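Side-chain contacts in putative amidohydrolase (Unidentified, PDB 3FEQ), which probably hydrolyses dipeptides that end in proline, as a zinc-bearing prolidase of the amidohydrolase superfamily with a TIM-barrel core: residues T201-I204 and A205-Q208; E309-N313 and A314-M318. All blocks are in the same frame, centred on the assembly; numbering follows the deposited sequence.

Contact 1: residues T201-I204 and A205-Q208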
loop_
_atom_site.group_PDB
_atom_site.type_symbol
_atom_site.label_atom_id
_atom_site.label_comp_id
_atom_site.label_asym_id
_atom_site.label_seq_id
_atom_site.Cartn_x
_atom_site.Cartn_y
_atom_site.Cartn_z
ATOM N N THR C 201 28.774 9.755 0.727
ATOM C CA THR C 201 28.942 9.193 -0.625
ATOM C C THR C 201 29.340 10.174 -1.736
ATOM O O THR C 201 29.830 9.752 -2.783
ATOM C CB THR C 201 27.706 8.371 -1.083
ATOM O OG1 THR C 201 26.529 9.188 -1.044
ATOM C CG2 THR C 201 27.506 7.165 -0.188
ATOM N N ASP C 202 29.132 11.468 -1.511
ATOM C CA ASP C 202 29.319 12.470 -2.564
ATOM C C ASP C 202 30.643 13.218 -2.456
ATOM O O ASP C 202 30.861 13.959 -1.495
ATOM C CB ASP C 202 28.156 13.470 -2.589
ATOM C CG ASP C 202 27.685 13.859 -1.191
ATOM O OD1 ASP C 202 27.859 15.038 -0.802
ATOM O OD2 ASP C 202 27.136 12.983 -0.481
ATOM N N PRO C 203 31.537 13.018 -3.443
ATOM C CA PRO C 203 32.704 13.878 -3.595
ATOM C C PRO C 203 32.311 15.319 -3.908
ATOM O O PRO C 203 31.347 15.567 -4.640
ATOM C CB PRO C 203 33.449 13.256 -4.778
ATOM C CG PRO C 203 32.448 12.447 -5.485
ATOM C CD PRO C 203 31.514 11.946 -4.451
ATOM N N ILE C 204 33.069 16.253 -3.344
ATOM C CA ILE C 204 32.744 17.678 -3.392
ATOM C C ILE C 204 32.722 18.276 -4.817
ATOM O O ILE C 204 31.980 19.222 -5.092
ATOM C CB ILE C 204 33.663 18.485 -2.428
ATOM C CG1 ILE C 204 34.073 19.817 -3.049
ATOM C CG2 ILE C 204 34.895 17.667 -2.048
ATOM C CD1 ILE C 204 35.161 20.509 -2.316
ATOM N N ALA C 205 33.467 17.667 -5.734
ATOM C CA ALA C 205 33.588 18.177 -7.100
ATOM C C ALA C 205 32.299 18.175 -7.924
ATOM O O ALA C 205 32.161 18.973 -8.855
ATOM C CB ALA C 205 34.703 17.446 -7.858
ATOM N N ASN C 206 31.361 17.287 -7.612
ATOM C CA ASN C 206 30.207 17.148 -8.499
ATOM C C ASN C 206 28.876 17.732 -8.039
ATOM O O ASN C 206 28.672 18.012 -6.863
ATOM C CB ASN C 206 30.054 15.728 -9.051
ATOM C CG ASN C 206 29.977 14.682 -7.972
ATOM O OD1 ASN C 206 30.948 13.963 -7.725
ATOM N ND2 ASN C 206 28.807 14.553 -7.351
ATOM N N THR C 207 27.987 17.927 -9.005
ATOM C CA THR C 207 26.819 18.774 -8.857
ATOM C C THR C 207 25.637 17.913 -8.472
ATOM O O THR C 207 25.671 16.701 -8.638
ATOM C CB THR C 207 26.490 19.442 -10.191
ATOM O OG1 THR C 207 26.102 18.439 -11.151
ATOM C CG2 THR C 207 27.713 20.214 -10.702
ATOM N N GLN C 208 24.588 18.538 -7.962
ATOM C CA GLN C 208 23.448 17.795 -7.462
ATOM C C GLN C 208 22.157 18.469 -7.883
ATOM O O GLN C 208 22.062 19.689 -7.848
ATOM C CB GLN C 208 23.526 17.659 -5.934
ATOM C CG GLN C 208 24.461 16.532 -5.462
ATOM C CD GLN C 208 24.603 16.470 -3.941
ATOM O OE1 GLN C 208 23.767 16.997 -3.203
ATOM N NE2 GLN C 208 25.673 15.831 -3.471
#
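A type I beta turn runs from P203 to N206, with I204 and A205 at its corners; the amide N of N206 points back almost straight (171°) at P203 O, but over a long 3.4 Å, so the closing hydrogen bond is weak. The side chain of N206 folds back over the same opening. Its CG sits between the backbone N and the carbonyl carbon (chi1 56°), which brings the amide round to the proline ring, and OD1 comes within 3.1 Å of P203 CG. That oxygen meets the ring carbons CB, CG and CD, CG most closely, while the ND2 branch of N206 stays 3.9 Å from P203 O. I204 and A205 direct their side chains outward.

Q208 reaches back with an extended chain toward D202 and meets it at about a right angle. The NE2 atom of Q208 lies 3.5 Å from D202 CB, and the amide and carboxylate planes are 76° apart. The polar ends are engaged separately: D202 OD1 accepts from S199 OG and G196 N, and Q208 OE1 accepts from H142 N.

The turn lies in the loop between strand 189-192 and helix 211-223. N206 is bonded through its backbone to G195, T207 packs on helix 235-243, and N206 also touches N225 of a second subunit.

Contact 2: residues E309-N313 and A314-M318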
loop_
_atom_site.group_PDB
_atom_site.type_symbol
_atom_site.label_atom_id
_atom_site.label_comp_id
_atom_site.label_asym_id
_atom_site.label_seq_id
_atom_site.Cartn_x
_atom_site.Cartn_y
_atom_site.Cartn_z
ATOM N N GLU C 309 38.432 37.184 -1.126
ATOM C CA GLU C 309 38.967 38.243 -1.964
ATOM C C GLU C 309 38.304 38.281 -3.321
ATOM O O GLU C 309 37.957 39.354 -3.812
ATOM C CB GLU C 309 40.468 38.091 -2.130
ATOM C CG GLU C 309 41.251 38.725 -1.005
ATOM C CD GLU C 309 42.644 38.156 -0.878
ATOM O OE1 GLU C 309 43.306 37.966 -1.921
ATOM O OE2 GLU C 309 43.079 37.906 0.265
ATOM N N ILE C 310 38.112 37.107 -3.911
ATOM C CA ILE C 310 37.412 36.990 -5.181
ATOM C C ILE C 310 36.019 37.596 -5.103
ATOM O O ILE C 310 35.639 38.401 -5.960
ATOM C CB ILE C 310 37.292 35.533 -5.606
ATOM C CG1 ILE C 310 38.656 34.836 -5.469
ATOM C CG2 ILE C 310 36.680 35.444 -7.003
ATOM C CD1 ILE C 310 38.712 33.458 -6.058
ATOM N N TYR C 311 35.287 37.240 -4.048
ATOM C CA TYR C 311 33.950 37.776 -3.816
ATOM C C TYR C 311 33.927 39.300 -3.659
ATOM O O TYR C 311 33.043 39.972 -4.202
ATOM C CB TYR C 311 33.314 37.113 -2.595
ATOM C CG TYR C 311 32.893 35.682 -2.829
ATOM C CD1 TYR C 311 32.162 35.326 -3.960
ATOM C CD2 TYR C 311 33.200 34.689 -1.907
ATOM C CE1 TYR C 311 31.779 34.011 -4.174
ATOM C CE2 TYR C 311 32.823 33.374 -2.118
ATOM C CZ TYR C 311 32.110 33.044 -3.246
ATOM O OH TYR C 311 31.749 31.740 -3.462
ATOM N N ALA C 312 34.884 39.829 -2.901
ATOM C CA ALA C 312 35.037 41.265 -2.740
ATOM C C ALA C 312 35.308 41.923 -4.084
ATOM O O ALA C 312 34.693 42.931 -4.431
ATOM C CB ALA C 312 36.162 41.559 -1.787
ATOM N N ASN C 313 36.217 41.328 -4.845
ATOM C CA ASN C 313 36.617 41.872 -6.132
ATOM C C ASN C 313 35.487 41.956 -7.131
ATOM O O ASN C 313 35.318 42.978 -7.782
ATOM C CB ASN C 313 37.749 41.056 -6.725
ATOM C CG ASN C 313 39.043 41.265 -5.995
ATOM O OD1 ASN C 313 39.211 42.255 -5.284
ATOM N ND2 ASN C 313 39.961 40.321 -6.141
ATOM N N ALA C 314 34.713 40.885 -7.253
ATOM C CA ALA C 314 33.566 40.889 -8.150
ATOM C C ALA C 314 32.376 41.657 -7.561
ATOM O O ALA C 314 31.372 41.881 -8.243
ATOM C CB ALA C 314 33.172 39.475 -8.521
ATOM N N GLY C 315 32.506 42.086 -6.309
ATOM C CA GLY C 315 31.457 42.857 -5.661
ATOM C C GLY C 315 30.202 42.038 -5.432
ATOM O O GLY C 315 29.102 42.437 -5.815
ATOM N N VAL C 316 30.383 40.874 -4.821
ATOM C CA VAL C 316 29.273 40.030 -4.429
ATOM C C VAL C 316 29.091 40.139 -2.927
ATOM O O VAL C 316 30.012 39.801 -2.175
ATOM C CB VAL C 316 29.586 38.564 -4.748
ATOM C CG1 VAL C 316 28.365 37.708 -4.513
ATOM C CG2 VAL C 316 30.066 38.428 -6.172
ATOM N N LYS C 317 27.912 40.583 -2.492
ATOM C CA LYS C 317 27.614 40.696 -1.048
ATOM C C LYS C 317 27.882 39.417 -0.219
ATOM O O LYS C 317 27.499 38.316 -0.610
ATOM C CB LYS C 317 26.182 41.200 -0.810
ATOM C CG LYS C 317 26.014 42.717 -0.904
ATOM C CD LYS C 317 25.312 43.125 -2.187
ATOM C CE LYS C 317 23.840 43.419 -1.928
ATOM N NZ LYS C 317 22.961 43.043 -3.078
ATOM N N MET C 318 28.542 39.583 0.925
ATOM C CA MET C 318 28.897 38.467 1.803
ATOM C C MET C 318 28.215 38.547 3.162
ATOM O O MET C 318 28.357 39.533 3.873
ATOM C CB MET C 318 30.402 38.431 2.023
ATOM C CG MET C 318 31.153 37.864 0.877
ATOM S SD MET C 318 32.909 38.000 1.166
ATOM C CE MET C 318 33.253 39.548 0.317
#
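The ring of Y311 is met obliquely by V316, whose CB comes 4.2 Å from Y311 CD1. The Y311 side chain also packs on V255, M263 and V270, and at its far end OH is hydrogen-bonded to the carbonyl O of G252. M318 approaches the root of this side chain: it runs extended to SD, then bends at chi3 (-94°), which lays CE 3.8 Å from Y311 CB and 4.1 Å from A312 CB. The thioether thus rests against the last turn of the helix.

The backbone between these side chains forms a Schellman motif. A314 N still makes a helical bond to I310 O (2.9 Å), after which G315 takes a positive phi of 67° and the chain reverses. V316 N then donates to Y311 O at 2.9 Å, nearly straight and only slightly tilted from the carbonyl plane. G315 N reaches A312 O at 3.0 Å from above the carbonyl plane, a more bent bond.

Chemically the contact divides its work. The carbonyls of I310, Y311 and A312 are taken up by the amides of A314, V316 and G315, while V316 and M318 give the helix end an apolar cover, leaving the one polar atom of the Y311 side chain to be satisfied at G252.

In the fold
Contact 1 comes first along the chain and contact 2 about a hundred residues later, both within the amidohydrolase domain. Their centres are 25 Å apart and their nearest atoms about 12 Å, so they do not touch. Between them in sequence come the parallel strands 228-234, 248-254 and 269-271, which continue the sheet begun by 189-192. Contact 1 lies in the loop that follows 189-192, with the side chain of D202 about 9 Å from a zinc ion. Contact 2 instead leads on toward the zinc ligand D323. One thus belongs to a loop near the metal site and subunit interface, the other to the end of helix 302-314, where K317 pairs through its backbone with V270 of strand 269-271.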